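Local atomic coordinates of esterase family protein (PDB entry 7L0A), a protein that probably hydrolyses S-formylglutathione to formate and glutathione, acting as a serine esterase of the alpha/beta-hydrolase fold. Residues L14-P19 with Y100-E105; H54-D59 with V85-Y90; P151-F156 with I207-Q212. All coordinates share one frame; numbering follows the deposited sequence. Where two conformers were deposited one is given.

Contact 1 of 3, residues L14-P19 with Y100-E105; sequences LNYHSP and YDYILE
Two hydroxyls from the edge-strand segment grip one carboxylate oxygen, Glu-105 OE1 on helix 99-113. Tyr-16 OH donates to Glu-105 OE1 at 2.7 Å, using the anti lone pair, on the side away from the second oxygen. Ser-18 OG donates to the same Glu-105 OE1, also at 2.7 Å, but takes the syn lone pair. Tyr-16 and Glu-105 meet tip to tip: OE1 lies at the edge of the phenol ring, near its plane, while the carboxylate is turned 73° against that ring. Glu-105 can span the gap because its CG stands anti to the backbone N (chi1 166°) and the chain stays extended beyond it. The second oxygen, Glu-105 OE2, rests 3.3 Å from Pro-19 CD and is hydrogen-bonded to Thr-20 OG1. Ser-18 OG is itself bonded by the backbone N of Ile-21. One turn away from the carboxylate, Tyr-102 approaches the same hydroxyls with its ring, CE1 standing 3.5 Å from Tyr-16 OH and CD1 3.9 Å from Ser-18 OG. The hydroxyl of Tyr-102 is used elsewhere, on the carbonyl O of Asn-84. Strand 9-17 is one of the two outermost strands of the sheet within its own chain, but Leu-14 and Asn-15 pair with a strand of the second subunit, and Phe-38 of that subunit packs on Glu-105. The contact thus fastens the dimer-facing strand to the helix behind it. With three hydroxyl donors shared between its two oxygens, the buried carboxylate is fixed in rotation, and these donors would probably help to stabilise a negative charge there.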
loop_
_atom_site.group_PDB
_atom_site.type_symbol
_atom_site.label_atom_id
_atom_site.label_comp_id
_atom_site.label_asym_id
_atom_site.label_seq_id
_atom_site.Cartn_x
_atom_site.Cartn_y
_atom_site.Cartn_z
ATOM N N LEU B 14 -2.192 3.709 -2.609
ATOM C CA LEU B 14 -2.621 3.961 -1.242
ATOM C C LEU B 14 -3.253 5.339 -1.130
ATOM O O LEU B 14 -2.658 6.331 -1.552
ATOM C CB LEU B 14 -1.402 3.835 -0.298
ATOM C CG LEU B 14 -1.554 3.888 1.218
ATOM C CD1 LEU B 14 -0.416 3.079 1.836
ATOM C CD2 LEU B 14 -1.559 5.319 1.747
ATOM N N ASN B 15 -4.448 5.395 -0.543
ATOM C CA ASN B 15 -5.192 6.631 -0.279
ATOM C C ASN B 15 -5.301 6.745 1.231
ATOM O O ASN B 15 -5.845 5.856 1.878
ATOM C CB ASN B 15 -6.576 6.571 -0.939
ATOM C CG ASN B 15 -7.372 7.839 -0.795
ATOM O OD1 ASN B 15 -7.319 8.508 0.220
ATOM N ND2 ASN B 15 -8.157 8.152 -1.814
ATOM N N TYR B 16 -4.766 7.820 1.809
ATOM C CA TYR B 16 -4.768 7.935 3.265
ATOM C C TYR B 16 -5.053 9.380 3.646
ATOM O O TYR B 16 -4.887 10.289 2.843
ATOM C CB TYR B 16 -3.439 7.449 3.899
ATOM C CG TYR B 16 -2.273 8.390 3.787
ATOM C CD1 TYR B 16 -1.681 8.704 2.549
ATOM C CD2 TYR B 16 -1.801 9.030 4.909
ATOM C CE1 TYR B 16 -0.613 9.615 2.480
ATOM C CE2 TYR B 16 -0.765 9.938 4.838
ATOM C CZ TYR B 16 -0.181 10.233 3.632
ATOM O OH TYR B 16 0.856 11.140 3.552
ATOM N N HIS B 17 -5.519 9.574 4.875
ATOM C CA HIS B 17 -5.631 10.923 5.427
ATOM C C HIS B 17 -4.284 11.379 5.989
ATOM O O HIS B 17 -3.707 10.728 6.858
ATOM C CB HIS B 17 -6.691 10.968 6.526
ATOM C CG HIS B 17 -6.893 12.340 7.070
ATOM N ND1 HIS B 17 -6.159 12.835 8.125
ATOM C CD2 HIS B 17 -7.719 13.331 6.679
ATOM C CE1 HIS B 17 -6.550 14.073 8.377
ATOM N NE2 HIS B 17 -7.488 14.399 7.507
ATOM N N SER B 18 -3.763 12.476 5.457
ATOM C CA SER B 18 -2.487 13.030 5.878
ATOM C C SER B 18 -2.675 13.968 7.062
ATOM O O SER B 18 -3.377 14.975 6.923
ATOM C CB SER B 18 -1.865 13.801 4.734
ATOM O OG SER B 18 -0.776 14.578 5.157
ATOM N N PRO B 19 -2.109 13.644 8.239
ATOM C CA PRO B 19 -2.150 14.594 9.376
ATOM C C PRO B 19 -1.502 15.921 9.056
ATOM O O PRO B 19 -1.971 16.972 9.530
ATOM C CB PRO B 19 -1.391 13.852 10.476
ATOM C CG PRO B 19 -1.321 12.420 10.060
ATOM C CD PRO B 19 -1.432 12.368 8.548
ATOM N N TYR B 100 7.542 20.510 2.624
ATOM C CA TYR B 100 8.675 19.934 3.344
ATOM C C TYR B 100 8.203 18.928 4.387
ATOM O O TYR B 100 8.655 17.774 4.406
ATOM C CB TYR B 100 9.485 21.051 4.004
ATOM C CG TYR B 100 10.659 20.628 4.816
ATOM C CD1 TYR B 100 11.894 20.366 4.224
ATOM C CD2 TYR B 100 10.554 20.521 6.182
ATOM C CE1 TYR B 100 12.992 20.011 5.013
ATOM C CE2 TYR B 100 11.628 20.133 6.958
ATOM C CZ TYR B 100 12.840 19.879 6.361
ATOM O OH TYR B 100 13.909 19.509 7.148
ATOM N N ASP B 101 7.239 19.331 5.227
ATOM C CA ASP B 101 6.772 18.472 6.302
ATOM C C ASP B 101 6.040 17.263 5.740
ATOM O O ASP B 101 6.123 16.160 6.299
ATOM C CB ASP B 101 5.868 19.269 7.218
ATOM C CG ASP B 101 6.496 20.619 7.588
ATOM O OD1 ASP B 101 7.389 20.603 8.472
ATOM O OD2 ASP B 101 6.147 21.661 6.961
ATOM N N TYR B 102 5.292 17.478 4.665
ATOM C CA TYR B 102 4.499 16.411 4.066
ATOM C C TYR B 102 5.382 15.319 3.476
ATOM O O TYR B 102 5.121 14.124 3.684
ATOM C CB TYR B 102 3.573 17.001 3.004
ATOM C CG TYR B 102 2.917 16.004 2.096
ATOM C CD1 TYR B 102 2.081 15.007 2.589
ATOM C CD2 TYR B 102 3.188 16.018 0.729
ATOM C CE1 TYR B 102 1.491 14.088 1.724
ATOM C CE2 TYR B 102 2.617 15.090 -0.128
ATOM C CZ TYR B 102 1.780 14.143 0.389
ATOM O OH TYR B 102 1.194 13.214 -0.475
ATOM N N ILE B 103 6.416 15.694 2.716
ATOM C CA ILE B 103 7.283 14.671 2.159
ATOM C C ILE B 103 7.968 13.883 3.281
ATOM O O ILE B 103 8.129 12.657 3.184
ATOM C CB ILE B 103 8.305 15.275 1.177
ATOM C CG1 ILE B 103 7.609 15.868 -0.046
ATOM C CG2 ILE B 103 9.264 14.178 0.671
ATOM C CD1 ILE B 103 6.725 14.905 -0.784
ATOM N N LEU B 104 8.308 14.542 4.387
ATOM C CA LEU B 104 8.925 13.823 5.500
ATOM C C LEU B 104 7.912 12.913 6.188
ATOM O O LEU B 104 8.276 11.842 6.680
ATOM C CB LEU B 104 9.567 14.804 6.472
ATOM C CG LEU B 104 10.790 15.490 5.871
ATOM C CD1 LEU B 104 11.300 16.536 6.840
ATOM C CD2 LEU B 104 11.910 14.526 5.542
ATOM N N GLU B 105 6.640 13.312 6.221
ATOM C CA GLU B 105 5.589 12.428 6.711
ATOM C C GLU B 105 5.473 11.189 5.836
ATOM O O GLU B 105 5.368 10.068 6.353
ATOM C CB GLU B 105 4.260 13.178 6.756
ATOM C CG GLU B 105 3.057 12.230 6.941
ATOM C CD GLU B 105 1.732 12.926 6.750
ATOM O OE1 GLU B 105 1.085 12.669 5.750
ATOM O OE2 GLU B 105 1.390 13.819 7.590
#

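Contact 2 of 3, residues H54-D59 with V85-Y90; sequences HGLSSD and VDHSAY
The loop that leaves strand 49-53 of this alpha/beta-hydrolase fold carries His-54 and Leu-56 against the segment Val-85 to Tyr-90, which follows the neighbouring strand 79-83. In related hydrolases this loop commonly supplies part of the oxyanion hole, and here the side chain of Leu-56 lies about 7 Å from that of Ser-129, the predicted nucleophile, and about 4 Å from a bound magnesium ion. The carbonyl O of Leu-56 accepts a bond from His-87 NE2 at 2.8 Å; the donor sits on a lone pair in the carbonyl plane, and the oxygen lies near the plane of the imidazole. Leu-56 then folds a methyl over that same ring: CD2 stands 3.7 Å from the centroid of the His-87 ring, a CH-pi contact, and also touches Tyr-90 CE2. The remaining ring nitrogen, His-87 ND1, is tied to Asn-167 N. His-54 spans the other end of the contact. Its chi1 of 67° puts CG between the backbone N and the carbonyl carbon; in the ring, His-54 ND1 donates to Gly-55 O at 2.8 Å, almost in the ring plane. His-54 NE2, on the far side of the ring, accepts from Val-85 N at 3.1 Å, a donor tilted 31° out of that plane. Each histidine is therefore fixed at both nitrogens. Tyr-90 stacks on Tyr-99 and meets Trp-166 beyond the contact. Tyr-90 OH stays 4.1 Å from His-54 O, too far for a direct bond. Two waters bridge them, each donating to His-54 O at 2.9 Å and hydrogen-bonded to the tyrosine hydroxyl.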
loop_
_atom_site.group_PDB
_atom_site.type_symbol
_atom_site.label_atom_id
_atom_site.label_comp_id
_atom_site.label_asym_id
_atom_site.label_seq_id
_atom_site.Cartn_x
_atom_site.Cartn_y
_atom_site.Cartn_z
ATOM N N HIS B 54 7.397 14.390 -8.201
ATOM C CA HIS B 54 6.957 14.881 -9.504
ATOM C C HIS B 54 6.817 16.420 -9.506
ATOM O O HIS B 54 6.831 17.077 -8.459
ATOM C CB HIS B 54 5.648 14.202 -9.908
ATOM C CG HIS B 54 4.466 14.568 -9.055
ATOM N ND1 HIS B 54 3.846 15.788 -9.141
ATOM C CD2 HIS B 54 3.790 13.877 -8.099
ATOM C CE1 HIS B 54 2.836 15.840 -8.291
ATOM N NE2 HIS B 54 2.756 14.678 -7.674
ATOM N N GLY B 55 6.668 16.990 -10.701
ATOM C CA GLY B 55 6.479 18.417 -10.882
ATOM C C GLY B 55 5.014 18.824 -11.023
ATOM O O GLY B 55 4.095 18.070 -10.725
ATOM N N LEU B 56 4.790 20.072 -11.452
ATOM C CA LEU B 56 3.479 20.692 -11.248
ATOM C C LEU B 56 2.418 20.270 -12.247
ATOM O O LEU B 56 1.265 20.730 -12.132
ATOM C CB LEU B 56 3.586 22.215 -11.280
ATOM C CG LEU B 56 4.271 22.787 -10.068
ATOM C CD1 LEU B 56 4.534 24.289 -10.342
ATOM C CD2 LEU B 56 3.516 22.660 -8.788
ATOM N N SER B 57 2.763 19.490 -13.254
ATOM C CA SER B 57 1.817 19.008 -14.239
ATOM C C SER B 57 1.524 17.539 -14.066
ATOM O O SER B 57 0.946 16.919 -14.962
ATOM C CB SER B 57 2.344 19.282 -15.646
ATOM O OG SER B 57 2.392 20.689 -15.839
ATOM N N SER B 58 1.883 16.983 -12.922
ATOM C CA SER B 58 1.835 15.568 -12.645
ATOM C C SER B 58 1.108 15.283 -11.337
ATOM O O SER B 58 0.812 16.166 -10.519
ATOM C CB SER B 58 3.253 14.984 -12.570
ATOM O OG SER B 58 3.901 15.129 -13.809
ATOM N N ASP B 59 0.859 14.001 -11.118
ATOM C CA ASP B 59 0.369 13.469 -9.856
ATOM C C ASP B 59 1.098 12.143 -9.603
ATOM O O ASP B 59 2.108 11.830 -10.246
ATOM C CB ASP B 59 -1.162 13.348 -9.891
ATOM C CG ASP B 59 -1.669 12.317 -10.879
ATOM O OD1 ASP B 59 -0.928 11.396 -11.288
ATOM O OD2 ASP B 59 -2.866 12.438 -11.276
ATOM N N VAL B 85 1.687 15.397 -4.884
ATOM C CA VAL B 85 2.022 16.707 -4.338
ATOM C C VAL B 85 1.029 17.731 -4.884
ATOM O O VAL B 85 0.926 17.925 -6.106
ATOM C CB VAL B 85 3.476 17.097 -4.663
ATOM C CG1 VAL B 85 3.785 18.455 -4.087
ATOM C CG2 VAL B 85 4.420 16.038 -4.180
ATOM N N ASP B 86 0.238 18.308 -3.995
ATOM C CA ASP B 86 -0.702 19.354 -4.391
ATOM C C ASP B 86 0.025 20.691 -4.525
ATOM O O ASP B 86 0.968 20.977 -3.775
ATOM C CB ASP B 86 -1.816 19.518 -3.361
ATOM C CG ASP B 86 -2.793 18.361 -3.363
ATOM O OD1 ASP B 86 -2.981 17.736 -4.437
ATOM O OD2 ASP B 86 -3.376 18.087 -2.290
ATOM N N HIS B 87 -0.417 21.516 -5.481
ATOM C CA HIS B 87 0.202 22.833 -5.652
ATOM C C HIS B 87 0.228 23.626 -4.356
ATOM O O HIS B 87 1.204 24.322 -4.061
ATOM C CB HIS B 87 -0.539 23.647 -6.710
ATOM C CG HIS B 87 -0.332 23.144 -8.103
ATOM N ND1 HIS B 87 -0.569 23.931 -9.204
ATOM C CD2 HIS B 87 0.097 21.949 -8.571
ATOM C CE1 HIS B 87 -0.293 23.239 -10.298
ATOM N NE2 HIS B 87 0.132 22.042 -9.937
ATOM N N SER B 88 -0.851 23.559 -3.586
ATOM C CA SER B 88 -0.960 24.384 -2.392
ATOM C C SER B 88 0.043 23.981 -1.317
ATOM O O SER B 88 0.295 24.775 -0.404
ATOM C CB SER B 88 -2.382 24.303 -1.842
ATOM O OG SER B 88 -2.809 22.943 -1.760
ATOM N N ALA B 89 0.648 22.790 -1.410
ATOM C CA ALA B 89 1.605 22.371 -0.385
ATOM C C ALA B 89 2.828 23.273 -0.363
ATOM O O ALA B 89 3.423 23.500 0.701
ATOM C CB ALA B 89 2.028 20.919 -0.604
ATOM N N TYR B 90 3.186 23.858 -1.508
ATOM C CA TYR B 90 4.442 24.589 -1.580
ATOM C C TYR B 90 4.371 25.959 -0.929
ATOM O O TYR B 90 5.338 26.382 -0.296
ATOM C CB TYR B 90 4.884 24.775 -3.034
ATOM C CG TYR B 90 5.284 23.525 -3.764
ATOM C CD1 TYR B 90 6.570 22.999 -3.632
ATOM C CD2 TYR B 90 4.407 22.888 -4.613
ATOM C CE1 TYR B 90 6.958 21.864 -4.328
ATOM C CE2 TYR B 90 4.782 21.729 -5.290
ATOM C CZ TYR B 90 6.063 21.240 -5.157
ATOM O OH TYR B 90 6.481 20.137 -5.821
HETATM O O HOH W 1 7.523 17.715 -5.738
HETATM O O HOH W 2 5.104 19.227 -7.706
#

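Contact 3 of 3, residues P151-F156 with I207-Q212; sequences PLSAVF and IMCGKQ
Leu-152 and Met-208 lie side by side on neighbouring strands and point the same way, so that one methyl, Leu-152 CD2, lies alongside the straight run CB-CG-SD of Met-208. Leu-152 CD2 is 3.8 Å from Met-208 SD and equally near CB and CG; the bend comes only beyond SD and takes the methionine methyl away, and the Met-208 side chain also packs on Tyr-246 and Arg-253 of helix 244-259. On the other face of the sheet Pro-151 and Ile-207 meet ring against branch, with Pro-151 CD 4.0 Å from Ile-207 CG1. The second branch, Ile-207 CG2, fits against the rim of Phe-156, approaching CZ at 4.3 Å near the plane of the ring. Beyond the contact that ring stacks on Phe-222, and Ala-154 CB lies over one of its faces, offset toward the rim. Between these two layers of side chains runs the parallel pairing of strands 148-152 and 204-210 in the alpha/beta-hydrolase sheet. Met-208 uses both of its backbone groups on the residues flanking Leu-152: its N donates to Pro-151 O at 3.1 Å, and its O receives Ser-153 N at 2.8 Å, a bond with an angle of 171° at the hydrogen. Strand 148-152 ends here, and Ser-153 takes left-handed backbone angles. Cys-209 SG, anti to its backbone N (chi1 -167°), packs on the backbone just past the strand, 3.9 Å from Ser-153 CA. Ser-153 touches Asp-213, predicted to belong to the charge relay, and its OG is hydrogen-bonded to Trp-247 NE1 and to a water 2.7 Å away, which in turn accepts from Gly-210 N.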
loop_
_atom_site.group_PDB
_atom_site.type_symbol
_atom_site.label_atom_id
_atom_site.label_comp_id
_atom_site.label_asym_id
_atom_site.label_seq_id
_atom_site.Cartn_x
_atom_site.Cartn_y
_atom_site.Cartn_z
ATOM N N PRO B 151 18.603 15.564 -8.597
ATOM C CA PRO B 151 17.730 16.600 -9.174
ATOM C C PRO B 151 17.753 16.543 -10.696
ATOM O O PRO B 151 18.824 16.573 -11.309
ATOM C CB PRO B 151 18.345 17.924 -8.663
ATOM C CG PRO B 151 19.278 17.532 -7.588
ATOM C CD PRO B 151 19.772 16.147 -7.922
ATOM N N LEU B 152 16.571 16.481 -11.291
ATOM C CA LEU B 152 16.375 16.404 -12.734
ATOM C C LEU B 152 15.723 17.700 -13.193
ATOM O O LEU B 152 14.646 18.056 -12.703
ATOM C CB LEU B 152 15.475 15.222 -13.098
ATOM C CG LEU B 152 15.921 13.828 -12.669
ATOM C CD1 LEU B 152 14.812 12.850 -13.101
ATOM C CD2 LEU B 152 17.227 13.459 -13.271
ATOM N N SER B 153 16.324 18.369 -14.165
ATOM C CA SER B 153 15.727 19.560 -14.760
ATOM C C SER B 153 15.178 20.490 -13.680
ATOM O O SER B 153 14.042 20.984 -13.778
ATOM C CB SER B 153 14.609 19.171 -15.729
ATOM O OG SER B 153 15.050 18.132 -16.597
ATOM N N ALA B 154 16.012 20.732 -12.657
ATOM C CA ALA B 154 15.521 21.289 -11.406
ATOM C C ALA B 154 15.409 22.812 -11.447
ATOM O O ALA B 154 16.103 23.507 -12.193
ATOM C CB ALA B 154 16.425 20.879 -10.240
ATOM N N VAL B 155 14.468 23.297 -10.644
ATOM C CA VAL B 155 14.304 24.708 -10.281
ATOM C C VAL B 155 15.255 25.027 -9.132
ATOM O O VAL B 155 15.100 24.512 -8.020
ATOM C CB VAL B 155 12.842 24.956 -9.888
ATOM C CG1 VAL B 155 12.642 26.313 -9.232
ATOM C CG2 VAL B 155 11.906 24.810 -11.092
ATOM N N PHE B 156 16.266 25.855 -9.406
ATOM C CA PHE B 156 17.263 26.236 -8.410
ATOM C C PHE B 156 17.181 27.693 -7.975
ATOM O O PHE B 156 17.872 28.088 -7.004
ATOM C CB PHE B 156 18.697 25.985 -8.931
ATOM C CG PHE B 156 19.071 24.516 -9.113
ATOM C CD1 PHE B 156 19.136 23.659 -8.034
ATOM C CD2 PHE B 156 19.403 24.026 -10.378
ATOM C CE1 PHE B 156 19.498 22.310 -8.205
ATOM C CE2 PHE B 156 19.768 22.701 -10.547
ATOM C CZ PHE B 156 19.804 21.842 -9.466
ATOM N N ILE B 207 23.211 15.411 -10.956
ATOM C CA ILE B 207 22.343 16.464 -11.468
ATOM C C ILE B 207 22.246 16.305 -12.970
ATOM O O ILE B 207 23.264 16.177 -13.649
ATOM C CB ILE B 207 22.877 17.861 -11.078
ATOM C CG1 ILE B 207 22.967 17.957 -9.556
ATOM C CG2 ILE B 207 22.030 18.952 -11.698
ATOM C CD1 ILE B 207 23.703 19.186 -9.050
ATOM N N MET B 208 21.024 16.292 -13.500
ATOM C CA MET B 208 20.817 16.036 -14.925
ATOM C C MET B 208 19.852 17.068 -15.493
ATOM O O MET B 208 18.884 17.473 -14.837
ATOM C CB MET B 208 20.284 14.609 -15.184
ATOM C CG MET B 208 20.891 13.552 -14.286
ATOM S SD MET B 208 20.319 11.854 -14.699
ATOM C CE MET B 208 21.245 11.605 -16.184
ATOM N N CYS B 209 20.125 17.501 -16.716
ATOM C CA CYS B 209 19.214 18.383 -17.432
ATOM C C CYS B 209 19.454 18.236 -18.927
ATOM O O CYS B 209 20.595 18.088 -19.366
ATOM C CB CYS B 209 19.429 19.845 -16.977
ATOM S SG CYS B 209 18.175 21.001 -17.487
ATOM N N GLY B 210 18.393 18.318 -19.704
ATOM C CA GLY B 210 18.537 18.328 -21.142
ATOM C C GLY B 210 18.923 19.702 -21.656
ATOM O O GLY B 210 18.488 20.729 -21.138
ATOM N N LYS B 211 19.680 19.707 -22.754
ATOM C CA LYS B 211 20.242 20.949 -23.275
ATOM C C LYS B 211 19.199 21.897 -23.858
ATOM O O LYS B 211 19.480 23.090 -23.992
ATOM C CB LYS B 211 21.312 20.642 -24.325
ATOM C CG LYS B 211 22.550 19.990 -23.731
ATOM C CD LYS B 211 23.586 19.672 -24.795
ATOM C CE LYS B 211 24.880 19.208 -24.148
ATOM N NZ LYS B 211 25.925 18.934 -25.165
ATOM N N GLN B 212 18.006 21.412 -24.195
ATOM C CA GLN B 212 16.949 22.265 -24.728
ATOM C C GLN B 212 15.996 22.775 -23.648
ATOM O O GLN B 212 15.072 23.530 -23.962
ATOM C CB GLN B 212 16.179 21.503 -25.823
ATOM C CG GLN B 212 16.977 21.343 -27.127
ATOM C CD GLN B 212 18.081 20.299 -27.047
ATOM O OE1 GLN B 212 17.840 19.141 -26.700
ATOM N NE2 GLN B 212 19.305 20.703 -27.399
HETATM O O HOH W 3 15.470 18.665 -19.256
#

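How the contacts relate
From the N terminus, edge strand 9-17, paired with a strand of the second subunit, comes first, and contact 1 closes a long loop from it to helix 99-113. Contact 2 falls wholly within that loop, joining the segments that follow strands 49-53 and 79-83. The two touch where Ile-103 CD1 meets Val-85 CG2 at 4.3 Å. Contact 3 opens only after contact 1 has closed and links strands 148-152 and 204-210, farther across the same sheet. Its centre is about 26 Å from that of contact 1, on the opposite side of the chain's centre, and about 17 Å from that of contact 2. Contacts 2 and 3 both come close to the predicted active site.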